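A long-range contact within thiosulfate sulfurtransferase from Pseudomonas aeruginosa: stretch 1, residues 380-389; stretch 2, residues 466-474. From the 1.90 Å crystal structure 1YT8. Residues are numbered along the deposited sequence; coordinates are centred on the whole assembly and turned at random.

Stretch 1, residues 380-389: DPTTLADWLG
Stretch 2 (466-474) SAWVAAGLP

At the centre of this contact the indole of Trp 468 reaches out to a short helix some eighty residues earlier in the chain. Its CA-to-CB bond points sideways, but chi1 near 174° (t) and chi2 near -80° bring the CZ3 and CH2 end of the six-membered ring to helix 381-387. Leu 384, t at chi1 and p at chi2, places CD2 3.7 Å from Trp 468 CZ3. Ala 385 sets CB 3.9 Å from Trp 468 CH2, and Leu 388 (m, t) brings CD1 to 4.0 Å from the same CH2 atom. The backbone takes part as well: Ala 385 N lies at the ring edge, near its plane, 3.8 Å from Trp 468 CZ3, while Pro 381 O is 3.5 Å from CZ3. That amide and that carbonyl are already paired, Ala 385 N to Pro 381 O at 2.9 Å, so the indole packs against a helical turn whose own hydrogen bond is made.

The two helices, 381-387 and 466-470, cross almost at right angles, at -86°, with their axes 10.0 Å apart at closest approach. The backbones come nearest where Pro 381 CA and Trp 468 CA stand 5.2 Å apart. Small side chains meet the proline ring here: Pro 381 CG is 3.9 Å from Ala 467 CB, and Pro 381 CB is 4.3 Å from Ala 471 CB. The ring has C-gamma exo pucker.

Beyond its helix, stretch 2 turns through a Schellman motif. Gly 472 takes phi/psi of 79/14, a positive phi that favours glycine; Gly 472 N bonds Val 469 O at 3.0 Å, and a weak bond joins Leu 473 N to Trp 468 O at 3.4 Å. Leu 473, extended at -78/151 with an m, t side chain, then points back toward stretch 1. Leu 473 CD1 lies 4.0 Å from Pro 381 CB and 4.3 Å from Ala 385 CB, with CD2 4.2 Å from Ala 385 CB, so the side chain spans residues one turn apart.

Outward, polar residues flank the contact but no hydrogen bond crosses it. Trp 468 NE1 is satisfied within its own stretch, donating to Pro 474 O at 2.8 Å and 166°. Thr 382 (chi1 p) points its CB away; Thr 382 N lies 4.3 Å from Leu 473 CD1, a van der Waals contact. Asp 380, outside the contact, occupies the N-cap position without a side-chain capping bond; its O accepts from Leu 384 N at 3.0 Å. The rule is apolar packing around two residues, Pro 381 and the indole of Trp 468, with 308 Å² buried.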

# COMPACT_ATOMS: atom_id res chain seq x y z
N ASP A 380 -0.70 -28.06 19.47
CA ASP A 380 0.64 -27.52 19.70
C ASP A 380 1.61 -28.03 18.63
O ASP A 380 1.42 -29.12 18.09
CB ASP A 380 1.16 -27.94 21.08
CG ASP A 380 0.23 -27.52 22.21
OD1 ASP A 380 -0.13 -26.32 22.28
OD2 ASP A 380 -0.13 -28.38 23.04
N PRO A 381 2.65 -27.25 18.32
CA PRO A 381 3.64 -27.63 17.31
C PRO A 381 4.23 -29.03 17.52
O PRO A 381 4.35 -29.80 16.57
CB PRO A 381 4.69 -26.53 17.43
CG PRO A 381 3.85 -25.33 17.76
CD PRO A 381 2.88 -25.87 18.79
N THR A 382 4.60 -29.36 18.75
CA THR A 382 5.18 -30.67 19.03
C THR A 382 4.18 -31.80 18.78
O THR A 382 4.57 -32.90 18.39
CB THR A 382 5.71 -30.76 20.49
OG1 THR A 382 4.65 -30.48 21.41
CG2 THR A 382 6.83 -29.75 20.71
N THR A 383 2.90 -31.53 19.01
CA THR A 383 1.88 -32.55 18.78
C THR A 383 1.74 -32.74 17.27
O THR A 383 1.62 -33.87 16.79
CB THR A 383 0.52 -32.11 19.36
OG1 THR A 383 0.65 -31.94 20.77
CG2 THR A 383 -0.54 -33.16 19.07
N LEU A 384 1.77 -31.64 16.53
CA LEU A 384 1.66 -31.72 15.08
C LEU A 384 2.82 -32.53 14.52
O LEU A 384 2.64 -33.35 13.62
CB LEU A 384 1.67 -30.32 14.46
CG LEU A 384 1.71 -30.32 12.93
CD1 LEU A 384 0.51 -31.07 12.38
CD2 LEU A 384 1.74 -28.89 12.40
N ALA A 385 4.01 -32.31 15.06
CA ALA A 385 5.19 -33.04 14.61
C ALA A 385 4.94 -34.54 14.75
O ALA A 385 5.23 -35.32 13.83
CB ALA A 385 6.42 -32.63 15.42
N ASP A 386 4.38 -34.94 15.88
CA ASP A 386 4.06 -36.35 16.12
C ASP A 386 3.08 -36.86 15.07
O ASP A 386 3.29 -37.91 14.46
CB ASP A 386 3.48 -36.54 17.52
CG ASP A 386 4.55 -36.58 18.60
OD1 ASP A 386 4.20 -36.44 19.79
OD2 ASP A 386 5.74 -36.76 18.26
N TRP A 387 2.00 -36.10 14.85
CA TRP A 387 0.99 -36.47 13.86
C TRP A 387 1.61 -36.71 12.49
O TRP A 387 1.27 -37.68 11.81
CB TRP A 387 -0.05 -35.35 13.73
CG TRP A 387 -1.09 -35.33 14.82
CD1 TRP A 387 -1.01 -35.91 16.05
CD2 TRP A 387 -2.37 -34.69 14.76
NE1 TRP A 387 -2.16 -35.66 16.77
CE2 TRP A 387 -3.01 -34.91 16.00
CE3 TRP A 387 -3.03 -33.93 13.78
CZ2 TRP A 387 -4.28 -34.42 16.29
CZ3 TRP A 387 -4.30 -33.44 14.07
CH2 TRP A 387 -4.92 -33.68 15.31
N LEU A 388 2.52 -35.83 12.08
CA LEU A 388 3.17 -35.93 10.78
C LEU A 388 4.07 -37.16 10.64
O LEU A 388 4.59 -37.43 9.56
CB LEU A 388 3.96 -34.65 10.49
CG LEU A 388 3.09 -33.40 10.31
CD1 LEU A 388 3.97 -32.17 10.16
CD2 LEU A 388 2.21 -33.58 9.08
N GLY A 389 4.25 -37.88 11.74
CA GLY A 389 5.09 -39.07 11.72
C GLY A 389 4.39 -40.22 11.01
O GLY A 389 5.01 -41.25 10.71
N SER A 466 5.35 -19.62 12.95
CA SER A 466 6.32 -18.94 13.80
C SER A 466 6.56 -19.74 15.07
O SER A 466 7.69 -19.84 15.56
CB SER A 466 5.84 -17.53 14.16
OG SER A 466 5.94 -16.67 13.03
N ALA A 467 5.49 -20.32 15.61
CA ALA A 467 5.58 -21.13 16.82
C ALA A 467 6.37 -22.40 16.52
O ALA A 467 7.20 -22.83 17.33
CB ALA A 467 4.19 -21.48 17.33
N TRP A 468 6.09 -23.00 15.37
CA TRP A 468 6.78 -24.22 14.94
C TRP A 468 8.27 -23.94 14.87
O TRP A 468 9.08 -24.70 15.41
CB TRP A 468 6.24 -24.66 13.57
CG TRP A 468 6.96 -25.83 12.95
CD1 TRP A 468 8.15 -25.79 12.27
CD2 TRP A 468 6.54 -27.20 12.95
NE1 TRP A 468 8.49 -27.06 11.85
CE2 TRP A 468 7.52 -27.94 12.25
CE3 TRP A 468 5.43 -27.88 13.47
CZ2 TRP A 468 7.42 -29.32 12.06
CZ3 TRP A 468 5.33 -29.25 13.28
CH2 TRP A 468 6.32 -29.96 12.58
N VAL A 469 8.64 -22.85 14.20
CA VAL A 469 10.04 -22.47 14.08
C VAL A 469 10.64 -22.21 15.46
O VAL A 469 11.77 -22.61 15.74
CB VAL A 469 10.19 -21.19 13.21
CG1 VAL A 469 11.63 -20.69 13.26
CG2 VAL A 469 9.77 -21.50 11.78
N ALA A 470 9.87 -21.54 16.32
CA ALA A 470 10.34 -21.23 17.67
C ALA A 470 10.53 -22.49 18.52
O ALA A 470 11.27 -22.47 19.51
CB ALA A 470 9.36 -20.28 18.35
N ALA A 471 9.87 -23.58 18.13
CA ALA A 471 9.98 -24.84 18.86
C ALA A 471 11.23 -25.61 18.45
O ALA A 471 11.50 -26.69 18.97
CB ALA A 471 8.73 -25.68 18.63
N GLY A 472 11.97 -25.05 17.50
CA GLY A 472 13.18 -25.70 17.03
C GLY A 472 12.93 -26.83 16.06
O GLY A 472 13.83 -27.63 15.77
N LEU A 473 11.71 -26.91 15.54
CA LEU A 473 11.35 -27.95 14.59
C LEU A 473 11.89 -27.61 13.20
O LEU A 473 12.03 -26.43 12.85
CB LEU A 473 9.83 -28.12 14.57
CG LEU A 473 9.28 -28.72 15.87
CD1 LEU A 473 7.76 -28.62 15.91
CD2 LEU A 473 9.72 -30.17 15.98
N PRO A 474 12.19 -28.63 12.39
CA PRO A 474 12.72 -28.44 11.04
C PRO A 474 11.75 -27.81 10.04
O PRO A 474 10.53 -27.99 10.14
CB PRO A 474 13.13 -29.84 10.63
CG PRO A 474 12.09 -30.68 11.30
CD PRO A 474 12.01 -30.06 12.68